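Local coordinates for surface presentation of antigens protein spaK (Salmonella typhimurium, PDB 2FM8) that acts as a class 1B type III secretion chaperone, storing effectors such as SipA, SopA, SopE and SopE2 in the bacterial cytoplasm in a secretion-competent state, at residues 37-43 with 122-127. Sequence-based numbering, arbitrary orientation.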
loop_
_atom_site.group_PDB
_atom_site.type_symbol
_atom_site.label_atom_id
_atom_site.label_comp_id
_atom_site.label_asym_id
_atom_site.label_seq_id
_atom_site.Cartn_x
_atom_site.Cartn_y
_atom_site.Cartn_z
ATOM N N LEU A 37 -21.643 17.961 -8.012
ATOM C CA LEU A 37 -21.575 17.604 -9.414
ATOM C C LEU A 37 -22.565 16.518 -9.788
ATOM O O LEU A 37 -22.933 15.676 -8.971
ATOM C CB LEU A 37 -20.166 17.088 -9.733
ATOM C CG LEU A 37 -18.999 18.040 -9.492
ATOM C CD1 LEU A 37 -17.701 17.313 -9.779
ATOM C CD2 LEU A 37 -19.118 19.288 -10.364
ATOM N N PHE A 38 -22.931 16.530 -11.064
ATOM C CA PHE A 38 -23.963 15.705 -11.649
ATOM C C PHE A 38 -23.808 14.183 -11.374
ATOM O O PHE A 38 -24.732 13.546 -10.855
ATOM C CB PHE A 38 -24.029 16.030 -13.156
ATOM C CG PHE A 38 -25.049 15.241 -13.914
ATOM C CD1 PHE A 38 -26.373 15.638 -13.926
ATOM C CD2 PHE A 38 -24.683 14.120 -14.628
ATOM C CE1 PHE A 38 -27.327 14.936 -14.636
ATOM C CE2 PHE A 38 -25.636 13.379 -15.326
ATOM C CZ PHE A 38 -26.952 13.797 -15.340
ATOM N N ALA A 39 -22.653 13.605 -11.663
ATOM C CA ALA A 39 -22.499 12.141 -11.444
ATOM C C ALA A 39 -21.181 11.785 -10.817
ATOM O O ALA A 39 -20.783 10.652 -10.914
ATOM C CB ALA A 39 -22.632 11.375 -12.787
ATOM N N LEU A 40 -20.526 12.753 -10.180
ATOM C CA LEU A 40 -19.201 12.605 -9.635
ATOM C C LEU A 40 -19.159 13.038 -8.172
ATOM O O LEU A 40 -20.000 13.823 -7.708
ATOM C CB LEU A 40 -18.211 13.464 -10.412
ATOM C CG LEU A 40 -17.952 13.043 -11.852
ATOM C CD1 LEU A 40 -17.111 14.101 -12.560
ATOM C CD2 LEU A 40 -17.254 11.686 -11.894
ATOM N N PRO A 41 -18.151 12.557 -7.449
ATOM C CA PRO A 41 -17.967 13.054 -6.100
ATOM C C PRO A 41 -17.809 14.581 -6.097
ATOM O O PRO A 41 -17.269 15.149 -7.046
ATOM C CB PRO A 41 -16.667 12.378 -5.655
ATOM C CG PRO A 41 -16.546 11.169 -6.536
ATOM C CD PRO A 41 -17.108 11.591 -7.831
ATOM N N SER A 42 -18.289 15.216 -5.042
ATOM C CA SER A 42 -18.087 16.631 -4.846
ATOM C C SER A 42 -16.597 17.043 -4.707
ATOM O O SER A 42 -15.775 16.330 -4.145
ATOM C CB SER A 42 -18.916 17.118 -3.656
ATOM O OG SER A 42 -20.287 16.784 -3.858
ATOM N N ILE A 43 -16.282 18.210 -5.273
ATOM C CA ILE A 43 -14.968 18.819 -5.158
ATOM C C ILE A 43 -14.957 19.834 -3.994
ATOM O O ILE A 43 -15.825 20.728 -3.912
ATOM C CB ILE A 43 -14.588 19.482 -6.470
ATOM C CG1 ILE A 43 -14.556 18.425 -7.579
ATOM C CG2 ILE A 43 -13.262 20.278 -6.331
ATOM C CD1 ILE A 43 -14.289 18.969 -8.991
ATOM N N PHE A 122 -8.468 19.377 -12.313
ATOM C CA PHE A 122 -8.879 18.503 -11.223
ATOM C C PHE A 122 -10.138 17.741 -11.582
ATOM O O PHE A 122 -10.213 16.555 -11.355
ATOM C CB PHE A 122 -9.074 19.243 -9.902
ATOM C CG PHE A 122 -9.218 18.316 -8.728
ATOM C CD1 PHE A 122 -8.113 17.938 -7.985
ATOM C CD2 PHE A 122 -10.456 17.791 -8.382
ATOM C CE1 PHE A 122 -8.236 17.042 -6.917
ATOM C CE2 PHE A 122 -10.588 16.917 -7.310
ATOM C CZ PHE A 122 -9.472 16.543 -6.581
ATOM N N TYR A 123 -11.126 18.419 -12.136
ATOM C CA TYR A 123 -12.322 17.726 -12.640
ATOM C C TYR A 123 -11.983 16.548 -13.569
ATOM O O TYR A 123 -12.539 15.447 -13.430
ATOM C CB TYR A 123 -13.247 18.734 -13.354
ATOM C CG TYR A 123 -14.544 18.151 -13.833
ATOM C CD1 TYR A 123 -15.666 18.121 -13.010
ATOM C CD2 TYR A 123 -14.651 17.601 -15.104
ATOM C CE1 TYR A 123 -16.860 17.562 -13.442
ATOM C CE2 TYR A 123 -15.866 17.032 -15.551
ATOM C CZ TYR A 123 -16.962 17.022 -14.713
ATOM O OH TYR A 123 -18.162 16.479 -15.146
ATOM N N ASN A 124 -11.124 16.799 -14.562
ATOM C CA ASN A 124 -10.703 15.773 -15.479
ATOM C C ASN A 124 -10.115 14.553 -14.725
ATOM O O ASN A 124 -10.478 13.392 -14.976
ATOM C CB ASN A 124 -9.600 16.310 -16.401
ATOM C CG ASN A 124 -10.110 17.125 -17.548
ATOM O OD1 ASN A 124 -11.288 17.145 -17.872
ATOM N ND2 ASN A 124 -9.184 17.816 -18.196
ATOM N N TYR A 125 -9.211 14.815 -13.793
ATOM C CA TYR A 125 -8.619 13.708 -13.026
ATOM C C TYR A 125 -9.609 13.044 -12.114
ATOM O O TYR A 125 -9.550 11.839 -11.913
ATOM C CB TYR A 125 -7.420 14.153 -12.207
ATOM C CG TYR A 125 -6.237 14.546 -13.026
ATOM C CD1 TYR A 125 -5.450 13.602 -13.689
ATOM C CD2 TYR A 125 -5.870 15.874 -13.096
ATOM C CE1 TYR A 125 -4.301 14.027 -14.416
ATOM C CE2 TYR A 125 -4.779 16.289 -13.812
ATOM C CZ TYR A 125 -4.019 15.392 -14.469
ATOM O OH TYR A 125 -2.939 15.937 -15.153
ATOM N N LEU A 126 -10.511 13.807 -11.536
ATOM C CA LEU A 126 -11.570 13.202 -10.742
ATOM C C LEU A 126 -12.374 12.171 -11.549
ATOM O O LEU A 126 -12.665 11.109 -11.049
ATOM C CB LEU A 126 -12.496 14.263 -10.133
ATOM C CG LEU A 126 -13.692 13.681 -9.358
ATOM C CD1 LEU A 126 -13.230 12.895 -8.123
ATOM C CD2 LEU A 126 -14.636 14.755 -8.920
ATOM N N GLU A 127 -12.747 12.502 -12.787
ATOM C CA GLU A 127 -13.421 11.553 -13.659
ATOM C C GLU A 127 -12.615 10.286 -13.836
ATOM O O GLU A 127 -13.127 9.186 -13.693
ATOM C CB GLU A 127 -13.689 12.145 -15.056
ATOM C CG GLU A 127 -15.069 12.573 -15.227
ATOM C CD GLU A 127 -15.387 13.170 -16.606
ATOM O OE1 GLU A 127 -16.383 12.710 -17.194
ATOM O OE2 GLU A 127 -14.664 14.073 -17.070
HETATM O O HOH W 1 -20.502 14.852 -13.573
#
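Leu126 and Leu40 meet where the loop 37-43, the connection of a beta-hairpin between two neighbouring antiparallel strands, folds against one side of the helical segment 122-127. CG of Leu126 stands anti to the backbone N (chi1 176°), which carries the branch to the loop. There CD2 comes 3.3 Å from the carbonyl O of Pro41, a close van der Waals approach of a methyl to an oxygen, and also packs on CG1 of Ile43, while CD1 lies against CG and CD of the proline ring. Leu40 enters between Tyr123 and Glu127, which stand one helical turn apart, its side chain crossing that of Tyr123 at about a right angle. Its CB touches CD2 of Leu126, and its CD1 lies 3.6 Å from CE1 of Tyr123, approaching that ring obliquely. The same methyl is 3.7 Å from CG of Glu127, so the aliphatic start of the glutamate chain lies against Leu40. Ile43 slides past Leu126 and ends with CD1 near the edges of both the Phe122 and Tyr123 rings, 4.1 Å from Phe122 CD2. Leu37 CD1 also reaches the Tyr123 edge. No direct hydrogen bond joins the segments; a water accepts one from Ala39 N (3.1 Å) and is also hydrogen-bonded to Tyr123 OH. The contact joins the hairpin connection between strands 32-37 and 43-48 to helix 112-132, with Ile43 and Phe122 continuing onto Ile54 of strand 51-57, while Leu37 pairs with a strand from the chain of another protein, extending the sheet across the interface.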